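Local coordinates for TRAP dicarboxylate transporter-DctP subunit (Desulfovibrio desulfuricans subsp. desulfuricans, PDB 4NHB), which binds sn-glycerol-3-phosphate as the periplasmic solute-binding subunit of a TRAP transporter, to which it probably delivers the captured solute, at residues 31-36 and 238-243; 48-53 and 62-67; 80-85 and 138-143. All coordinates share one frame; numbering follows the deposited sequence.

Interaction 1 (31-36 and 238-243). With G3P (sn-glycerol-3-phosphate), chain P.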
loop_
_atom_site.group_PDB
_atom_site.type_symbol
_atom_site.label_atom_id
_atom_site.label_comp_id
_atom_site.label_asym_id
_atom_site.label_seq_id
_atom_site.Cartn_x
_atom_site.Cartn_y
_atom_site.Cartn_z
ATOM N N ILE A 31 3.472 -17.461 14.670
ATOM C CA ILE A 31 2.597 -16.637 13.821
ATOM C C ILE A 31 3.123 -16.549 12.374
ATOM O O ILE A 31 4.240 -16.109 12.130
ATOM C CB ILE A 31 2.455 -15.207 14.400
ATOM C CG1 ILE A 31 1.687 -15.240 15.726
ATOM C CG2 ILE A 31 1.770 -14.287 13.415
ATOM C CD1 ILE A 31 1.636 -13.890 16.446
ATOM N N LYS A 32 2.307 -16.979 11.428
ATOM C CA LYS A 32 2.672 -16.956 10.027
ATOM C C LYS A 32 2.050 -15.718 9.428
ATOM O O LYS A 32 0.869 -15.469 9.617
ATOM C CB LYS A 32 2.113 -18.166 9.319
ATOM C CG LYS A 32 2.322 -19.497 10.040
ATOM C CD LYS A 32 3.419 -20.286 9.414
ATOM C CE LYS A 32 3.760 -21.525 10.241
ATOM N NZ LYS A 32 3.290 -22.780 9.604
ATOM N N MET A 33 2.875 -14.933 8.743
ATOM C CA MET A 33 2.474 -13.722 8.082
ATOM C C MET A 33 2.889 -13.754 6.629
ATOM O O MET A 33 4.069 -13.947 6.313
ATOM C CB MET A 33 3.184 -12.533 8.715
ATOM C CG MET A 33 2.622 -11.202 8.323
ATOM S SD MET A 33 3.627 -9.862 8.958
ATOM C CE MET A 33 3.645 -10.140 10.716
ATOM N N ALA A 34 1.943 -13.503 5.751
ATOM C CA ALA A 34 2.244 -13.437 4.330
ATOM C C ALA A 34 2.207 -12.009 3.849
ATOM O O ALA A 34 1.478 -11.176 4.381
ATOM C CB ALA A 34 1.247 -14.245 3.549
ATOM N N GLY A 35 2.988 -11.746 2.812
ATOM C CA GLY A 35 2.958 -10.472 2.123
ATOM C C GLY A 35 3.228 -10.611 0.651
ATOM O O GLY A 35 3.323 -11.730 0.137
ATOM N N MET A 36 3.378 -9.465 -0.013
ATOM C CA MET A 36 3.286 -9.402 -1.467
ATOM C C MET A 36 4.486 -8.710 -2.054
ATOM O O MET A 36 4.559 -8.561 -3.280
ATOM C CB MET A 36 1.999 -8.667 -1.911
ATOM C CG MET A 36 1.956 -7.215 -1.486
ATOM S SD MET A 36 0.469 -6.334 -2.128
ATOM C CE MET A 36 0.902 -6.193 -3.865
ATOM N N HIS A 238 -0.127 0.539 3.326
ATOM C CA HIS A 238 -0.455 -0.837 3.724
ATOM C C HIS A 238 -0.645 -1.001 5.232
ATOM O O HIS A 238 -0.408 -0.076 6.000
ATOM C CB HIS A 238 0.630 -1.775 3.223
ATOM C CG HIS A 238 0.512 -2.104 1.773
ATOM N ND1 HIS A 238 1.073 -3.238 1.237
ATOM C CD2 HIS A 238 -0.107 -1.461 0.746
ATOM C CE1 HIS A 238 0.818 -3.286 -0.061
ATOM N NE2 HIS A 238 0.119 -2.214 -0.391
ATOM N N SER A 239 -1.068 -2.186 5.649
ATOM C CA SER A 239 -1.286 -2.508 7.063
ATOM C C SER A 239 -0.882 -3.909 7.360
ATOM O O SER A 239 -0.834 -4.749 6.475
ATOM C CB SER A 239 -2.753 -2.375 7.469
ATOM O OG SER A 239 -3.244 -1.127 7.085
ATOM N N LEU A 240 -0.601 -4.165 8.626
ATOM C CA LEU A 240 -0.530 -5.530 9.115
ATOM C C LEU A 240 -1.928 -5.898 9.610
ATOM O O LEU A 240 -2.541 -5.167 10.412
ATOM C CB LEU A 240 0.486 -5.689 10.254
ATOM C CG LEU A 240 1.927 -5.240 9.975
ATOM C CD1 LEU A 240 2.774 -5.506 11.211
ATOM C CD2 LEU A 240 2.510 -5.940 8.750
ATOM N N TYR A 241 -2.450 -6.995 9.082
ATOM C CA TYR A 241 -3.783 -7.458 9.472
ATOM C C TYR A 241 -3.639 -8.722 10.271
ATOM O O TYR A 241 -2.752 -9.516 9.986
ATOM C CB TYR A 241 -4.598 -7.751 8.239
ATOM C CG TYR A 241 -4.985 -6.547 7.392
ATOM C CD1 TYR A 241 -4.147 -6.071 6.396
ATOM C CD2 TYR A 241 -6.202 -5.896 7.586
ATOM C CE1 TYR A 241 -4.508 -4.983 5.615
ATOM C CE2 TYR A 241 -6.563 -4.820 6.829
ATOM C CZ TYR A 241 -5.741 -4.353 5.845
ATOM O OH TYR A 241 -6.147 -3.270 5.057
ATOM N N ILE A 242 -4.510 -8.934 11.263
ATOM C CA ILE A 242 -4.454 -10.142 12.060
ATOM C C ILE A 242 -5.807 -10.839 12.113
ATOM O O ILE A 242 -6.846 -10.192 12.167
ATOM C CB ILE A 242 -3.933 -9.877 13.477
ATOM C CG1 ILE A 242 -3.807 -11.178 14.241
ATOM C CG2 ILE A 242 -4.832 -8.869 14.241
ATOM C CD1 ILE A 242 -2.706 -11.150 15.322
ATOM N N ASN A 243 -5.800 -12.165 12.047
ATOM C CA ASN A 243 -7.041 -12.895 12.155
ATOM C C ASN A 243 -7.684 -12.523 13.489
ATOM O O ASN A 243 -7.049 -12.682 14.537
ATOM C CB ASN A 243 -6.796 -14.384 12.124
ATOM C CG ASN A 243 -8.074 -15.165 12.298
ATOM O OD1 ASN A 243 -8.499 -15.428 13.413
ATOM N ND2 ASN A 243 -8.722 -15.483 11.197
HETATM O O1 G3P P . -2.440 -0.846 -1.667
HETATM C C1 G3P P . -2.668 -1.279 -2.976
HETATM C C2 G3P P . -1.334 -1.424 -3.721
HETATM O O2 G3P P . -0.524 -2.340 -3.036
HETATM C C3 G3P P . -1.600 -1.924 -5.150
HETATM O O1P G3P P . -0.561 -1.506 -5.976
HETATM O O4P G3P P . 1.250 -2.799 -4.989
HETATM O O2P G3P P . -0.099 -3.819 -6.891
HETATM O O3P G3P P . 1.522 -1.984 -7.365
HETATM P P G3P P . 0.592 -2.602 -6.325
#

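Interaction 2 (48-53 and 62-67)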
loop_
_atom_site.group_PDB
_atom_site.type_symbol
_atom_site.label_atom_id
_atom_site.label_comp_id
_atom_site.label_asym_id
_atom_site.label_seq_id
_atom_site.Cartn_x
_atom_site.Cartn_y
_atom_site.Cartn_z
ATOM N N HIS A 48 9.172 -7.796 9.145
ATOM C CA HIS A 48 10.266 -8.320 9.947
ATOM C C HIS A 48 10.400 -7.537 11.255
ATOM O O HIS A 48 10.624 -8.124 12.324
ATOM C CB HIS A 48 11.586 -8.265 9.177
ATOM C CG HIS A 48 11.693 -9.261 8.058
ATOM N ND1 HIS A 48 11.706 -10.625 8.266
ATOM C CD2 HIS A 48 11.784 -9.084 6.717
ATOM C CE1 HIS A 48 11.805 -11.243 7.101
ATOM N NE2 HIS A 48 11.848 -10.328 6.146
ATOM N N LEU A 49 10.269 -6.213 11.176
ATOM C CA LEU A 49 10.443 -5.385 12.365
ATOM C C LEU A 49 9.344 -5.754 13.342
ATOM O O LEU A 49 9.615 -5.907 14.529
ATOM C CB LEU A 49 10.422 -3.866 12.080
ATOM C CG LEU A 49 11.551 -3.183 11.312
ATOM C CD1 LEU A 49 11.139 -1.759 10.897
ATOM C CD2 LEU A 49 12.814 -3.153 12.157
ATOM N N PHE A 50 8.110 -5.905 12.859
ATOM C CA PHE A 50 7.030 -6.370 13.737
ATOM C C PHE A 50 7.394 -7.662 14.435
ATOM O O PHE A 50 7.093 -7.849 15.630
ATOM C CB PHE A 50 5.739 -6.601 12.973
ATOM C CG PHE A 50 4.714 -7.394 13.737
ATOM C CD1 PHE A 50 3.794 -6.757 14.549
ATOM C CD2 PHE A 50 4.667 -8.770 13.630
ATOM C CE1 PHE A 50 2.823 -7.471 15.243
ATOM C CE2 PHE A 50 3.716 -9.496 14.344
ATOM C CZ PHE A 50 2.784 -8.845 15.133
ATOM N N GLY A 51 8.022 -8.554 13.679
ATOM C CA GLY A 51 8.395 -9.858 14.188
ATOM C C GLY A 51 9.452 -9.708 15.266
ATOM O O GLY A 51 9.345 -10.305 16.356
ATOM N N LYS A 52 10.461 -8.899 14.958
ATOM C CA LYS A 52 11.541 -8.616 15.898
ATOM C C LYS A 52 11.036 -8.007 17.204
ATOM O O LYS A 52 11.411 -8.439 18.293
ATOM C CB LYS A 52 12.566 -7.677 15.260
ATOM C CG LYS A 52 13.818 -7.415 16.126
ATOM C CD LYS A 52 14.698 -6.378 15.477
ATOM C CE LYS A 52 14.149 -4.950 15.699
ATOM N NZ LYS A 52 14.953 -3.886 14.998
ATOM N N TYR A 53 10.197 -6.992 17.085
ATOM C CA TYR A 53 9.626 -6.323 18.240
ATOM C C TYR A 53 8.727 -7.260 19.074
ATOM O O TYR A 53 8.760 -7.245 20.309
ATOM C CB TYR A 53 8.835 -5.113 17.769
ATOM C CG TYR A 53 9.657 -3.936 17.285
ATOM C CD1 TYR A 53 10.841 -3.580 17.906
ATOM C CD2 TYR A 53 9.215 -3.135 16.226
ATOM C CE1 TYR A 53 11.581 -2.494 17.473
ATOM C CE2 TYR A 53 9.939 -2.050 15.793
ATOM C CZ TYR A 53 11.126 -1.715 16.420
ATOM O OH TYR A 53 11.867 -0.628 15.983
ATOM N N TYR A 62 6.303 -15.643 21.453
ATOM C CA TYR A 62 5.840 -15.673 20.064
ATOM C C TYR A 62 7.003 -15.559 19.118
ATOM O O TYR A 62 7.929 -14.774 19.345
ATOM C CB TYR A 62 4.859 -14.558 19.782
ATOM C CG TYR A 62 3.560 -14.688 20.530
ATOM C CD1 TYR A 62 2.518 -15.427 20.021
ATOM C CD2 TYR A 62 3.382 -14.054 21.747
ATOM C CE1 TYR A 62 1.320 -15.540 20.693
ATOM C CE2 TYR A 62 2.198 -14.150 22.432
ATOM C CZ TYR A 62 1.164 -14.908 21.909
ATOM O OH TYR A 62 -0.029 -15.005 22.594
ATOM N N GLU A 63 6.970 -16.384 18.078
ATOM C CA GLU A 63 7.857 -16.231 16.946
ATOM C C GLU A 63 7.017 -15.980 15.690
ATOM O O GLU A 63 5.929 -16.548 15.524
ATOM C CB GLU A 63 8.716 -17.476 16.773
ATOM C CG GLU A 63 9.515 -17.824 18.020
ATOM C CD GLU A 63 10.393 -19.044 17.833
ATOM O OE1 GLU A 63 10.126 -19.844 16.909
ATOM O OE2 GLU A 63 11.355 -19.202 18.616
ATOM N N VAL A 64 7.534 -15.125 14.814
ATOM C CA VAL A 64 6.837 -14.752 13.590
ATOM C C VAL A 64 7.598 -15.238 12.383
ATOM O O VAL A 64 8.784 -14.922 12.198
ATOM C CB VAL A 64 6.697 -13.238 13.503
ATOM C CG1 VAL A 64 5.955 -12.824 12.209
ATOM C CG2 VAL A 64 5.989 -12.724 14.736
ATOM N N GLN A 65 6.919 -15.985 11.531
ATOM C CA GLN A 65 7.518 -16.400 10.280
ATOM C C GLN A 65 6.957 -15.590 9.139
ATOM O O GLN A 65 5.747 -15.604 8.902
ATOM C CB GLN A 65 7.272 -17.894 10.027
ATOM C CG GLN A 65 8.104 -18.764 10.986
ATOM C CD GLN A 65 7.772 -20.245 10.907
ATOM O OE1 GLN A 65 7.241 -20.721 9.916
ATOM N NE2 GLN A 65 8.067 -20.968 11.975
ATOM N N VAL A 66 7.857 -14.943 8.405
ATOM C CA VAL A 66 7.498 -13.980 7.388
ATOM C C VAL A 66 7.634 -14.597 6.019
ATOM O O VAL A 66 8.686 -15.119 5.675
ATOM C CB VAL A 66 8.390 -12.735 7.491
ATOM C CG1 VAL A 66 8.144 -11.820 6.302
ATOM C CG2 VAL A 66 8.126 -12.054 8.827
ATOM N N PHE A 67 6.539 -14.569 5.259
ATOM C CA PHE A 67 6.512 -15.067 3.881
ATOM C C PHE A 67 6.219 -13.976 2.866
ATOM O O PHE A 67 5.077 -13.795 2.446
ATOM C CB PHE A 67 5.438 -16.139 3.748
ATOM C CG PHE A 67 5.642 -17.333 4.674
ATOM C CD1 PHE A 67 5.157 -17.317 5.970
ATOM C CD2 PHE A 67 6.329 -18.458 4.234
ATOM C CE1 PHE A 67 5.348 -18.384 6.791
ATOM C CE2 PHE A 67 6.505 -19.530 5.044
ATOM C CZ PHE A 67 6.026 -19.515 6.315
HETATM O O HOH W 1 9.907 -13.151 15.581
#

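Interaction 3 (80-85 and 138-143)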
loop_
_atom_site.group_PDB
_atom_site.type_symbol
_atom_site.label_atom_id
_atom_site.label_comp_id
_atom_site.label_asym_id
_atom_site.label_seq_id
_atom_site.Cartn_x
_atom_site.Cartn_y
_atom_site.Cartn_z
ATOM N N ALA A 80 -7.601 -14.413 2.020
ATOM C CA ALA A 80 -8.589 -15.451 2.314
ATOM C C ALA A 80 -8.034 -16.405 3.336
ATOM O O ALA A 80 -8.740 -16.786 4.250
ATOM C CB ALA A 80 -8.953 -16.202 1.036
ATOM N N ALA A 81 -6.764 -16.790 3.194
ATOM C CA ALA A 81 -6.152 -17.701 4.154
ATOM C C ALA A 81 -6.068 -17.066 5.532
ATOM O O ALA A 81 -6.126 -17.776 6.554
ATOM C CB ALA A 81 -4.771 -18.127 3.706
ATOM N N THR A 82 -5.916 -15.742 5.579
ATOM C CA THR A 82 -5.786 -15.098 6.871
ATOM C C THR A 82 -7.174 -14.990 7.487
ATOM O O THR A 82 -7.320 -15.132 8.700
ATOM C CB THR A 82 -5.103 -13.727 6.816
ATOM O OG1 THR A 82 -3.847 -13.810 6.107
ATOM C CG2 THR A 82 -4.813 -13.242 8.220
ATOM N N ARG A 83 -8.180 -14.761 6.647
ATOM C CA ARG A 83 -9.560 -14.679 7.121
ATOM C C ARG A 83 -9.939 -16.014 7.726
ATOM O O ARG A 83 -10.577 -16.074 8.763
ATOM C CB ARG A 83 -10.522 -14.306 6.002
ATOM C CG ARG A 83 -10.331 -12.864 5.551
ATOM C CD ARG A 83 -11.297 -12.493 4.463
ATOM N NE ARG A 83 -12.683 -12.400 4.970
ATOM C CZ ARG A 83 -13.759 -12.386 4.187
ATOM N NH1 ARG A 83 -13.627 -12.476 2.874
ATOM N NH2 ARG A 83 -14.980 -12.281 4.714
ATOM N N LYS A 84 -9.488 -17.090 7.100
ATOM C CA LYS A 84 -9.799 -18.414 7.609
ATOM C C LYS A 84 -8.984 -18.821 8.821
ATOM O O LYS A 84 -9.391 -19.726 9.548
ATOM C CB LYS A 84 -9.665 -19.434 6.472
ATOM C CG LYS A 84 -10.617 -19.110 5.326
ATOM C CD LYS A 84 -11.237 -20.361 4.680
ATOM C CE LYS A 84 -10.787 -20.603 3.237
ATOM N NZ LYS A 84 -10.719 -19.365 2.360
ATOM N N GLY A 85 -7.851 -18.150 9.067
ATOM C CA GLY A 85 -6.983 -18.496 10.176
ATOM C C GLY A 85 -6.009 -19.599 9.840
ATOM O O GLY A 85 -5.234 -20.077 10.676
ATOM N N SER A 138 -14.991 -8.680 7.838
ATOM C CA SER A 138 -13.830 -9.360 7.270
ATOM C C SER A 138 -13.277 -10.493 8.124
ATOM O O SER A 138 -12.687 -11.423 7.608
ATOM C CB SER A 138 -12.710 -8.332 7.027
ATOM O OG SER A 138 -12.307 -7.740 8.254
ATOM N N GLY A 139 -13.443 -10.402 9.432
ATOM C CA GLY A 139 -12.788 -11.337 10.328
ATOM C C GLY A 139 -11.343 -10.934 10.579
ATOM O O GLY A 139 -10.614 -11.679 11.221
ATOM N N LEU A 140 -10.946 -9.747 10.085
ATOM C CA LEU A 140 -9.585 -9.237 10.264
ATOM C C LEU A 140 -9.578 -7.948 11.081
ATOM O O LEU A 140 -10.513 -7.152 11.029
ATOM C CB LEU A 140 -8.914 -8.950 8.913
ATOM C CG LEU A 140 -8.856 -10.121 7.918
ATOM C CD1 LEU A 140 -8.321 -9.691 6.602
ATOM C CD2 LEU A 140 -8.028 -11.233 8.444
ATOM N N ARG A 141 -8.488 -7.743 11.797
ATOM C CA ARG A 141 -8.279 -6.547 12.574
ATOM C C ARG A 141 -7.097 -5.847 11.950
ATOM O O ARG A 141 -6.037 -6.447 11.786
ATOM C CB ARG A 141 -7.958 -6.940 13.995
ATOM C CG ARG A 141 -7.892 -5.847 15.027
ATOM C CD ARG A 141 -7.752 -6.565 16.383
ATOM N NE ARG A 141 -7.852 -5.711 17.554
ATOM C CZ ARG A 141 -8.960 -5.537 18.267
ATOM N NH1 ARG A 141 -10.088 -6.142 17.928
ATOM N NH2 ARG A 141 -8.938 -4.741 19.323
ATOM N N THR A 142 -7.284 -4.582 11.607
ATOM C CA THR A 142 -6.222 -3.779 11.028
ATOM C C THR A 142 -5.345 -3.181 12.132
ATOM O O THR A 142 -5.819 -2.358 12.915
ATOM C CB THR A 142 -6.886 -2.666 10.215
ATOM O OG1 THR A 142 -7.877 -3.251 9.340
ATOM C CG2 THR A 142 -5.863 -1.898 9.394
ATOM N N LEU A 143 -4.084 -3.580 12.223
ATOM C CA LEU A 143 -3.261 -3.198 13.385
ATOM C C LEU A 143 -2.493 -1.892 13.217
ATOM O O LEU A 143 -2.034 -1.297 14.200
ATOM C CB LEU A 143 -2.275 -4.316 13.728
ATOM C CG LEU A 143 -2.842 -5.631 14.301
ATOM C CD1 LEU A 143 -1.739 -6.704 14.425
ATOM C CD2 LEU A 143 -3.521 -5.391 15.658
#

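Interaction 1 (31-36 and 238-243)
M36 meets H238 at the wall of the sn-glycerol-3-phosphate pocket, and M33 meets L240 further from the ligand, between strands 30-34 and 235-243. The fold is that of a TRAP periplasmic solute-binding protein. The two strands belong to one mixed sheet but are not paired directly. Strand 89-92 pairs with both, so the two segments meet through long side chains. Their touching parts run in nearly opposite directions, 163° apart.

The M33 chain bends at its last torsion, next to the sulfur that meets the leucine. Its SD lies 4.1 Å from L240 CD2, and the two side chains cross at about a right angle. F50 of helix 42-57 touches both M33 and L240.

M36 follows the end of its strand. Its CG sits between the backbone N and the carbonyl carbon (chi1 64°), and its sulfur reaches the imidazole of H238 obliquely. The M36 SD to H238 CE1 distance is 3.7 Å. This is a Met-aromatic contact. Beyond the sulfur, M36 CE comes 3.6 Å from phosphate oxygen O4P of the ligand.

E43 positions both residues: OE2 hydrogen-bonds to H238 ND1, and OE1 to M36 N. With a bond at each nitrogen, the ring's rotation should be fixed. On the ligand side, H238 NE2 and the glycerol O2 lie 2.7 Å apart in a hydrogen bond near the ring plane, with a weak second bond from NE2 to O1 at 3.2 Å.

Interaction 2 (48-53 and 62-67)
Segment 48-53 of helix 42-57 lies on strand 63-67 almost antiparallel, at 166°, with the axes 7.7 Å apart, and G51 and V64 bring their CA atoms to 5.2 Å. The two elements are the helix and second strand of a beta-alpha-beta unit that starts with strand 30-34.

G51 sits over V64. With no side chain on the glycine, V64 rests directly against the helix backbone, and V64 CG2 is 3.8 Å from G51 CA. The same methyl also reaches F50, where F50 CE2 to V64 CG2 is 4.0 Å. The methyl approaches the phenyl ring obliquely. The F50 ring also touches M33 of strand 30-34 and A261 of helix 252-286.

H48 closes the outer edge of the contact. Its ring folds back over V66 although its CB points away from the strand. V66 CG1 lies over one face of the imidazole, 4.1 Å from the ring centroid and 26° off the ring normal. This is a CH-pi contact. The closest atom pair of the two residues is V66 CB to H48 CE1, 3.7 Å. The polar end of the ring is held by E39 OE2, which hydrogen-bonds to NE2.

A water joins the backbones. It accepts from V64 N at 3.2 Å and donates weakly to G51 O.

The direct contact is thus apolar, made by valine methyls, a glycine and ring carbons. It rests on close fit rather than on direct polar bonds, and the polar link between the segments passes through the water. The E39 bond should steady the imidazole above V66.

Interaction 3 (80-85 and 138-143)
R83 makes the polar link of this contact, through a hydrogen bond from its NE to the backbone O of S138. The bond joins the last turn of helix 75-84 to the point where helix 134-138 gives way to strand 140-142. In this solute-binding fold, that short strand pairs antiparallel with strand 235-243.

The R83 NE to S138 O distance is 2.8 Å, with an N-H...O angle of 151°. The oxygen lies at the edge of the guanidinium, tilted somewhat out of its plane. On the acceptor side, the C=O...NE angle is 132°. The NE atom is tilted 15° from the carbonyl plane. The R83 chain bends at chi3, which turns NE toward the carbonyl. Its aliphatic part is used as well. R83 CG lies 3.9 Å from L140 CD1, and the two side chains cross at about a right angle.

L140 supplies the apolar part, against R83 and T82. Its second methyl, CD2, packs against T82, with T82 CG2 at 3.8 Å from it. T82 thus turns its methyl to the leucine, while its hydroxyl OG1 hydrogen-bonds to Y78 O one helical turn earlier. The backbone of T82 does a separate job. Its O accepts a hydrogen bond from N243 ND2, which ties the helix end to strand 235-243.

Two local features probably hold the S138 carbonyl in place. G139 leaves the helix with positive phi, a conformation that suits glycine. S138 itself forms an ST turn, and its OG is also hydrogen-bonded to F134 O. In that turn, S138 OG accepts from L140 N at 3.0 Å.

In the fold
All three contacts reach the same mixed sheet. Interactions 2 and 3 follow one another along the chain, and both are nested inside the loop closed by interaction 1. Interaction 1 touches both of the others, with its centre about 10 Å from that of interaction 2 and 9 Å from that of interaction 3. Interactions 2 and 3 do not touch, and their centres are about 17 Å apart. Strands 30-34 and 63-67 pair in parallel and join interactions 1 and 2. Strands 235-243 and 140-142 pair antiparallel and join interactions 1 and 3. Helix 42-57 (interaction 2) and helix 75-84 (interaction 3) pack against this sheet, whose strand 235-243 carries H238 of the ligand site.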